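Invertase/pectin methylesterase inhibitor family protein (Arabidopsis thaliana, PDB 1X91) inhibits plant pectin methylesterase from flowers, siliques and leaves, and is a secreted four-helix-bundle protein whose N-terminal alpha-hairpin extension is required for that activity. Local coordinates at residues F20-F24 against N138-I142; L34-A38 against I146-L150; R67-Y72 against L122-D126; N85-A89 against K104-A108. The protein carries 1 engineered substitution. One frame throughout, in Å; residues are numbered along the deposited sequence.

Contact 1: residues F20-F24 against N138-I142; sequences FCLKF and NLCGI
F20 and F24 of helix 18-27 meet N138 and L139 of helix 127-149 through CH-pi contacts. N138 places its CB over one face of the F20 ring, toward the rim, 3.9 Å from the ring centroid. The amide of N138 runs on past the same ring, its plane turned 44° from the ring plane. The F24 ring receives L139 in the same way. Methyl CD2 of L139 stands over one face, 3.6 Å from the F24 centroid and only 15° off the ring normal. Both rings reach across because CG lies anti to the backbone N in each.

The remaining contacts are aliphatic. L139 also serves F20, but at the ring edge, where its CG lies 3.8 Å from F20 CZ. I142 CD1 meets the edge of the F20 ring, also touches CD2 of F24, and packs on C21, 3.7 Å from C21 CB. The sulfur of C21 is joined to C12 in a disulfide, which ties this helix to the chain before it. T15 touches both C21 and I142.

The short helical segments cross at -76°, with axes 10.5 Å apart. This steep crossing is consistent with helix 18-27 belonging to the N-terminal alpha-hairpin extension, laid across helix 127-149. The joint is made of aromatic rings and aliphatic carbons. Dispersion and the burial of apolar surface therefore hold it, rather than direct polar bonds between the segments.

Contact 2: residues L34-A38 against I146-L150; sequences LQALA and ISNML
L34 and M149 meet at about a right angle. Methyl CD1 of L34 lies 3.5 Å from M149 CE and almost as close to M149 CB. The M149 chain is bent at chi3 (-44°), which brings its terminal methyl back to the leucine. L34 CD2 touches the same CE, so both methyls of the leucine meet the methionine.

L37 and I146 are also turned roughly at right angles. Here CD1 of I146 is the probing atom, 3.7 Å from L37 CG. The other branch of I146 goes elsewhere. Its CG2 sits 3.4 Å from the backbone O of L34 and 3.7 Å from A38 CB. The small A38 side chain lets the two backbones come near, with CA of A38 and CA of I146 6.1 Å apart.

CD2 of L150 lies 3.8 Å from L34 CB and also touches the backbone N of Q35. The amide of Q35 has its polar partner in helix 66-94, where NE2 bonds to L93 O. L93 also packs on A38 and L150.

Helix 34-62 begins here, beside the C-terminal part of helix 127-149. M101 of helix 98-119 touches A38 and S147 nearby. The apolar packing of helix 34-62 on helix 127-149 forms part of the core near one end of the four-helix bundle, the fold of this inhibitor family.

Contact 3: residues R67-Y72 against L122-D126; sequences RSKLAY and LRSVD
Y72 reaches from helix 66-94 to the loop that joins helices 98-119 and 127-149, at one end of the four-helix bundle. Its CB leaves the helix with CG anti to the carbonyl carbon (chi1 -65°), which sends the ring across toward the loop. The ring packs among L56, I59 and I60 of helix 34-62 and V119 of helix 98-119. Further out, CZ comes 4.1 Å from methyl CD1 of L122, which approaches the ring obliquely. V125 CG2 lies at the edge of the ring, near its plane, and is 3.5 Å from the hydroxyl oxygen OH.

That oxygen ends the side chain in a polar junction. Y72 OH accepts a hydrogen bond from the backbone N of D126, 3.0 Å away and fairly straight at 163°. It also bonds to a water molecule. The same water donates to S68 OG and to the backbone O of S124, so it links the helix to the loop a second time. S68 OG has a further partner, D65 OD1.

L122 packs against S68 and A71. Its CD1 lies 4.0 Å from A71 CB, while its CD2 is 3.8 Å from the backbone N of S68 and also brushes CG of R67.

D126 is the N-cap of helix 127-149. Its carboxylate turns away from the tyrosine, and OD2 takes bonds from V129 N and S128 OG. Its CB, in contrast, stays 3.7 Å from Y72 OH.

Contact 4: residues N85-A89 against K104-A108; sequences NLEEA and KVSAA
N85 and K104 face each other where the two segments come nearest, with their CA atoms 5.2 Å apart. The side chains cross at about a right angle. CB of K104 sits 3.4 Å from the backbone O of N85, and its CD passes the amide oxygen OD1. The other end of the amide turns to A107, with ND2 3.6 Å from A107 CB. E88 runs alongside K104, pointing the same way, and its CB lies 3.8 Å from K104 CG. Their charged ends stay apart, with OE1 of E88 and NZ of K104 separated by 5.7 Å.

Deeper in, the contacts become apolar. A108 CB lies 3.9 Å from L86 CG, and A89 CB meets V105 CG2 at a like distance. Alanines on both sides keep the interface thin, and the short helical segments pass with their axes 8.2 Å apart.

Two waters form the next shell. One accepts from N85 ND2 and donates to A107 O. The second accepts from K104 NZ and lies unusually close to N85 OD1, so that bond is doubtful. The two may help to fix the amide's rotation. The K104 chain is bent at chi2 (-65°), which lays its outer carbons alongside E88 and brings NZ to the second water.

The two short helical segments run nearly antiparallel, at 161°. The apolar side faces the rest of the bundle: L86 touches T45 and Q46 of helix 34-62, V105 meets L42 of that helix, and V105 and A108 both pack on C140 of helix 127-149.

From the N terminus, helix 18-27 enters first and closes a long loop onto helix 127-149 in contact 1. Helix 34-62 starts soon after and meets a later part of that same last helix in contact 2. These two loops cross, because their segments alternate along the chain. Contact 3 lies within both and joins helix 66-94 to the loop before helix 127-149. Contact 4 is the innermost closure, pairing helix 66-94 with helix 98-119 inside the span of contact 3. Contacts 2 and 3 lie on opposite sides of the chain's centre, about 36 Å apart between centres. Contacts 1 and 4 touch through C140.

Contact 1: residues F20-F24 against N138-I142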
# COMPACT_ATOMS: atom_id res chain seq x y z
N PHE A 20 4.32 6.73 11.09
CA PHE A 20 3.74 5.46 10.67
C PHE A 20 4.79 4.38 10.47
O PHE A 20 4.62 3.22 10.92
CB PHE A 20 2.91 5.62 9.40
CG PHE A 20 2.38 4.30 8.87
CD1 PHE A 20 1.12 3.87 9.20
CD2 PHE A 20 3.15 3.51 8.05
CE1 PHE A 20 0.61 2.67 8.70
CE2 PHE A 20 2.69 2.26 7.59
CZ PHE A 20 1.41 1.87 7.90
N CYS A 21 5.87 4.73 9.81
CA CYS A 21 6.94 3.80 9.49
C CYS A 21 7.61 3.31 10.77
O CYS A 21 7.83 2.14 10.91
CB CYS A 21 7.97 4.44 8.58
SG CYS A 21 9.44 3.54 8.18
N LEU A 22 7.88 4.22 11.70
CA LEU A 22 8.44 3.81 12.98
C LEU A 22 7.52 2.86 13.73
O LEU A 22 7.96 1.87 14.26
CB LEU A 22 8.76 5.04 13.85
CG LEU A 22 9.86 5.94 13.29
CD1 LEU A 22 9.84 7.31 14.03
CD2 LEU A 22 11.28 5.32 13.34
N LYS A 23 6.23 3.16 13.76
CA LYS A 23 5.28 2.27 14.35
C LYS A 23 5.33 0.90 13.70
O LYS A 23 5.39 -0.13 14.37
CB LYS A 23 3.89 2.88 14.27
CG LYS A 23 2.74 2.01 14.83
CD LYS A 23 1.37 2.64 14.62
CE LYS A 23 0.95 3.51 15.73
NZ LYS A 23 -0.53 3.83 15.68
N PHE A 24 5.29 0.90 12.38
CA PHE A 24 5.27 -0.35 11.62
C PHE A 24 6.51 -1.20 11.87
O PHE A 24 6.39 -2.43 12.17
CB PHE A 24 5.07 -0.01 10.14
CG PHE A 24 5.02 -1.22 9.23
CD1 PHE A 24 3.92 -2.05 9.26
CD2 PHE A 24 6.09 -1.51 8.41
CE1 PHE A 24 3.85 -3.18 8.41
CE2 PHE A 24 6.03 -2.63 7.55
CZ PHE A 24 4.90 -3.48 7.58
N ASN A 138 1.34 4.64 2.64
CA ASN A 138 2.52 4.65 3.53
C ASN A 138 3.33 3.36 3.43
O ASN A 138 4.59 3.38 3.36
CB ASN A 138 2.05 4.88 4.96
CG ASN A 138 1.56 6.30 5.19
OD1 ASN A 138 1.98 7.22 4.48
ND2 ASN A 138 0.65 6.47 6.15
N LEU A 139 2.65 2.21 3.43
CA LEU A 139 3.30 0.91 3.31
C LEU A 139 4.01 0.82 1.97
O LEU A 139 5.13 0.33 1.89
CB LEU A 139 2.30 -0.25 3.48
CG LEU A 139 1.80 -0.45 4.89
CD1 LEU A 139 0.62 -1.37 4.84
CD2 LEU A 139 2.91 -1.09 5.74
N CYS A 140 3.34 1.26 0.89
CA CYS A 140 4.06 1.27 -0.41
C CYS A 140 5.30 2.14 -0.36
O CYS A 140 6.34 1.76 -0.93
CB CYS A 140 3.15 1.69 -1.58
SG CYS A 140 1.81 0.58 -2.02
N GLY A 141 5.21 3.28 0.31
CA GLY A 141 6.35 4.18 0.44
C GLY A 141 7.52 3.49 1.13
O GLY A 141 8.66 3.61 0.67
N ILE A 142 7.24 2.71 2.18
CA ILE A 142 8.26 1.94 2.86
C ILE A 142 8.86 0.89 1.91
O ILE A 142 10.07 0.71 1.82
CB ILE A 142 7.71 1.29 4.16
CG1 ILE A 142 7.30 2.36 5.17
CG2 ILE A 142 8.76 0.37 4.76
CD1 ILE A 142 6.48 1.86 6.35

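Contact 2: residues L34-A38 against I146-L150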
# COMPACT_ATOMS: atom_id res chain seq x y z
N LEU A 34 17.11 -6.98 4.25
CA LEU A 34 16.18 -6.18 3.44
C LEU A 34 15.27 -7.02 2.55
O LEU A 34 14.14 -6.63 2.33
CB LEU A 34 16.92 -5.10 2.62
CG LEU A 34 17.51 -3.95 3.46
CD1 LEU A 34 18.29 -2.98 2.58
CD2 LEU A 34 16.45 -3.23 4.24
N GLN A 35 15.72 -8.16 2.10
CA GLN A 35 14.87 -9.03 1.30
C GLN A 35 13.70 -9.54 2.16
O GLN A 35 12.53 -9.56 1.74
CB GLN A 35 15.72 -10.16 0.72
CG GLN A 35 14.93 -11.15 -0.05
CD GLN A 35 14.80 -10.85 -1.53
OE1 GLN A 35 15.65 -10.14 -2.13
NE2 GLN A 35 13.77 -11.42 -2.15
N ALA A 36 13.99 -9.97 3.38
CA ALA A 36 12.96 -10.43 4.29
C ALA A 36 12.02 -9.32 4.68
O ALA A 36 10.81 -9.52 4.76
CB ALA A 36 13.65 -11.03 5.55
N LEU A 37 12.56 -8.12 4.94
CA LEU A 37 11.73 -6.99 5.29
C LEU A 37 10.83 -6.52 4.10
O LEU A 37 9.67 -6.20 4.32
CB LEU A 37 12.60 -5.84 5.77
CG LEU A 37 11.82 -4.62 6.26
CD1 LEU A 37 10.91 -5.02 7.44
CD2 LEU A 37 12.81 -3.51 6.61
N ALA A 38 11.34 -6.56 2.87
CA ALA A 38 10.50 -6.33 1.68
C ALA A 38 9.32 -7.27 1.66
O ALA A 38 8.19 -6.83 1.40
CB ALA A 38 11.32 -6.48 0.42
N ILE A 146 12.81 0.22 0.57
CA ILE A 146 13.44 -1.09 0.72
C ILE A 146 13.85 -1.68 -0.61
O ILE A 146 15.02 -2.10 -0.80
CB ILE A 146 12.53 -2.08 1.47
CG1 ILE A 146 12.18 -1.61 2.88
CG2 ILE A 146 13.20 -3.45 1.52
CD1 ILE A 146 10.92 -2.34 3.46
N SER A 147 12.95 -1.71 -1.57
CA SER A 147 13.25 -2.30 -2.87
C SER A 147 14.37 -1.55 -3.61
O SER A 147 15.18 -2.16 -4.34
CB SER A 147 12.00 -2.42 -3.74
OG SER A 147 11.36 -1.19 -3.98
N ASN A 148 14.42 -0.23 -3.43
CA ASN A 148 15.53 0.57 -3.95
C ASN A 148 16.88 0.13 -3.41
O ASN A 148 17.90 0.22 -4.14
CB ASN A 148 15.31 2.06 -3.65
CG ASN A 148 16.38 2.93 -4.24
OD1 ASN A 148 17.29 3.36 -3.54
ND2 ASN A 148 16.28 3.17 -5.52
N MET A 149 16.92 -0.33 -2.16
CA MET A 149 18.17 -0.69 -1.49
C MET A 149 18.66 -2.12 -1.70
O MET A 149 19.77 -2.47 -1.32
CB MET A 149 18.06 -0.43 0.02
CG MET A 149 17.87 1.02 0.33
SD MET A 149 17.80 1.42 2.09
CE MET A 149 16.84 0.25 2.65
N LEU A 150 17.85 -2.94 -2.34
CA LEU A 150 18.23 -4.30 -2.60
C LEU A 150 19.34 -4.28 -3.64
O LEU A 150 19.38 -3.40 -4.50
CB LEU A 150 17.03 -5.10 -3.14
CG LEU A 150 15.90 -5.34 -2.15
CD1 LEU A 150 14.71 -6.01 -2.76
CD2 LEU A 150 16.41 -6.16 -0.96

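Contact 3: residues R67-Y72 against L122-D126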
# COMPACT_ATOMS: atom_id res chain seq x y z
N ARG A 67 -23.10 9.92 -5.88
CA ARG A 67 -21.74 10.49 -5.87
C ARG A 67 -20.77 9.53 -5.14
O ARG A 67 -19.71 9.15 -5.69
CB ARG A 67 -21.71 11.89 -5.25
CG ARG A 67 -20.62 12.85 -5.78
CD ARG A 67 -20.70 13.15 -7.29
NE ARG A 67 -19.83 12.25 -8.04
CZ ARG A 67 -19.82 12.07 -9.36
NH1 ARG A 67 -20.67 12.70 -10.14
NH2 ARG A 67 -18.97 11.20 -9.91
N SER A 68 -21.14 9.13 -3.93
CA SER A 68 -20.41 8.08 -3.20
C SER A 68 -20.24 6.81 -4.01
O SER A 68 -19.18 6.20 -4.01
CB SER A 68 -21.16 7.75 -1.93
OG SER A 68 -21.12 8.84 -1.05
N LYS A 69 -21.29 6.39 -4.70
CA LYS A 69 -21.24 5.13 -5.44
C LYS A 69 -20.19 5.18 -6.55
O LYS A 69 -19.45 4.22 -6.74
CB LYS A 69 -22.63 4.74 -5.99
CG LYS A 69 -22.67 3.33 -6.55
CD LYS A 69 -24.07 2.87 -7.00
N LEU A 70 -20.10 6.30 -7.25
CA LEU A 70 -19.16 6.41 -8.36
C LEU A 70 -17.77 6.44 -7.76
O LEU A 70 -16.84 5.77 -8.27
CB LEU A 70 -19.39 7.66 -9.20
CG LEU A 70 -18.51 7.71 -10.45
N ALA A 71 -17.60 7.16 -6.67
CA ALA A 71 -16.28 7.26 -6.03
C ALA A 71 -15.79 5.92 -5.52
O ALA A 71 -14.63 5.54 -5.74
CB ALA A 71 -16.28 8.27 -4.89
N TYR A 72 -16.63 5.20 -4.80
CA TYR A 72 -16.25 3.91 -4.23
C TYR A 72 -16.05 2.87 -5.33
O TYR A 72 -15.20 1.99 -5.18
CB TYR A 72 -17.23 3.45 -3.15
CG TYR A 72 -17.26 4.35 -1.92
CD1 TYR A 72 -16.10 4.87 -1.35
CD2 TYR A 72 -18.47 4.71 -1.32
CE1 TYR A 72 -16.14 5.67 -0.26
CE2 TYR A 72 -18.50 5.52 -0.24
CZ TYR A 72 -17.37 6.02 0.30
OH TYR A 72 -17.44 6.84 1.41
N LEU A 122 -16.17 14.15 -1.49
CA LEU A 122 -17.34 13.70 -0.76
C LEU A 122 -17.55 14.50 0.54
O LEU A 122 -16.65 14.74 1.33
CB LEU A 122 -17.29 12.19 -0.49
CG LEU A 122 -17.18 11.27 -1.72
CD1 LEU A 122 -17.05 9.83 -1.28
CD2 LEU A 122 -18.34 11.39 -2.66
N ARG A 123 -18.79 14.90 0.78
CA ARG A 123 -19.12 15.59 2.00
C ARG A 123 -18.89 14.76 3.28
O ARG A 123 -18.45 15.28 4.30
CB ARG A 123 -20.57 16.02 1.94
CG ARG A 123 -20.99 16.97 3.04
CD ARG A 123 -20.13 18.22 3.14
NE ARG A 123 -20.72 19.20 4.07
CZ ARG A 123 -20.17 20.36 4.42
NH1 ARG A 123 -19.02 20.79 3.90
NH2 ARG A 123 -20.80 21.12 5.29
N SER A 124 -19.24 13.48 3.19
CA SER A 124 -19.08 12.52 4.28
C SER A 124 -18.55 11.26 3.64
O SER A 124 -19.02 10.82 2.61
CB SER A 124 -20.38 12.26 5.05
OG SER A 124 -20.11 11.87 6.40
N VAL A 125 -17.53 10.69 4.26
CA VAL A 125 -16.81 9.59 3.68
C VAL A 125 -16.61 8.48 4.70
O VAL A 125 -16.66 8.72 5.91
CB VAL A 125 -15.45 10.07 3.16
CG1 VAL A 125 -14.58 10.54 4.32
CG2 VAL A 125 -14.80 8.97 2.34
N ASP A 126 -16.48 7.26 4.19
CA ASP A 126 -16.14 6.13 5.06
C ASP A 126 -14.69 6.23 5.55
O ASP A 126 -13.75 6.20 4.77
CB ASP A 126 -16.32 4.82 4.34
CG ASP A 126 -16.07 3.67 5.25
OD1 ASP A 126 -16.98 3.27 6.01
OD2 ASP A 126 -14.96 3.13 5.31
O HOH W 1 -19.61 8.47 1.17

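Contact 4: residues N85-A89 against K104-A108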
# COMPACT_ATOMS: atom_id res chain seq x y z
N ASN A 85 -1.02 -5.46 -9.07
CA ASN A 85 0.32 -4.87 -9.07
C ASN A 85 1.12 -5.40 -7.91
O ASN A 85 2.30 -5.71 -8.09
CB ASN A 85 0.30 -3.34 -9.09
CG ASN A 85 -0.13 -2.82 -10.46
OD1 ASN A 85 0.27 -3.36 -11.46
ND2 ASN A 85 -0.94 -1.77 -10.48
N LEU A 86 0.50 -5.59 -6.75
CA LEU A 86 1.26 -6.13 -5.61
C LEU A 86 1.58 -7.60 -5.77
O LEU A 86 2.65 -8.05 -5.36
CB LEU A 86 0.53 -5.87 -4.28
CG LEU A 86 0.38 -4.42 -3.89
CD1 LEU A 86 -0.72 -4.30 -2.80
CD2 LEU A 86 1.67 -3.84 -3.35
N GLU A 87 0.73 -8.34 -6.48
CA GLU A 87 1.00 -9.75 -6.82
C GLU A 87 2.27 -9.80 -7.69
O GLU A 87 3.12 -10.64 -7.46
CB GLU A 87 -0.18 -10.40 -7.50
CG GLU A 87 -1.33 -10.56 -6.51
CD GLU A 87 -2.63 -11.13 -7.10
OE1 GLU A 87 -2.87 -10.95 -8.30
OE2 GLU A 87 -3.43 -11.72 -6.31
N GLU A 88 2.36 -8.90 -8.68
CA GLU A 88 3.56 -8.86 -9.55
C GLU A 88 4.77 -8.42 -8.77
O GLU A 88 5.87 -8.95 -8.98
CB GLU A 88 3.29 -7.94 -10.71
CG GLU A 88 2.27 -8.47 -11.71
CD GLU A 88 2.62 -9.82 -12.25
OE1 GLU A 88 3.79 -10.05 -12.56
OE2 GLU A 88 1.72 -10.70 -12.30
N ALA A 89 4.58 -7.50 -7.84
CA ALA A 89 5.68 -7.04 -7.01
C ALA A 89 6.28 -8.24 -6.27
O ALA A 89 7.51 -8.40 -6.19
CB ALA A 89 5.20 -6.00 -6.02
N LYS A 104 6.27 -1.95 -9.72
CA LYS A 104 4.92 -2.42 -9.44
C LYS A 104 4.34 -1.86 -8.15
O LYS A 104 3.15 -1.50 -8.09
CB LYS A 104 4.90 -3.95 -9.43
CG LYS A 104 5.09 -4.57 -10.81
CD LYS A 104 3.94 -4.24 -11.77
CE LYS A 104 4.04 -4.99 -13.06
NZ LYS A 104 2.98 -4.64 -13.99
N VAL A 105 5.15 -1.68 -7.11
CA VAL A 105 4.70 -1.01 -5.89
C VAL A 105 4.34 0.43 -6.17
O VAL A 105 3.35 0.95 -5.65
CB VAL A 105 5.74 -1.12 -4.79
CG1 VAL A 105 5.32 -0.24 -3.58
CG2 VAL A 105 5.90 -2.51 -4.32
N SER A 106 5.10 1.07 -7.04
CA SER A 106 4.79 2.45 -7.43
C SER A 106 3.40 2.56 -8.08
O SER A 106 2.65 3.49 -7.81
CB SER A 106 5.91 3.02 -8.32
OG SER A 106 5.91 4.44 -8.29
N ALA A 107 3.07 1.61 -8.92
CA ALA A 107 1.78 1.56 -9.55
C ALA A 107 0.70 1.31 -8.53
O ALA A 107 -0.35 1.94 -8.58
CB ALA A 107 1.77 0.56 -10.60
N ALA A 108 0.95 0.42 -7.57
CA ALA A 108 -0.04 0.21 -6.48
C ALA A 108 -0.29 1.45 -5.69
O ALA A 108 -1.46 1.75 -5.33
CB ALA A 108 0.38 -0.92 -5.57
O HOH W 2 -2.54 0.04 -8.89
O HOH W 3 0.55 -5.56 -12.62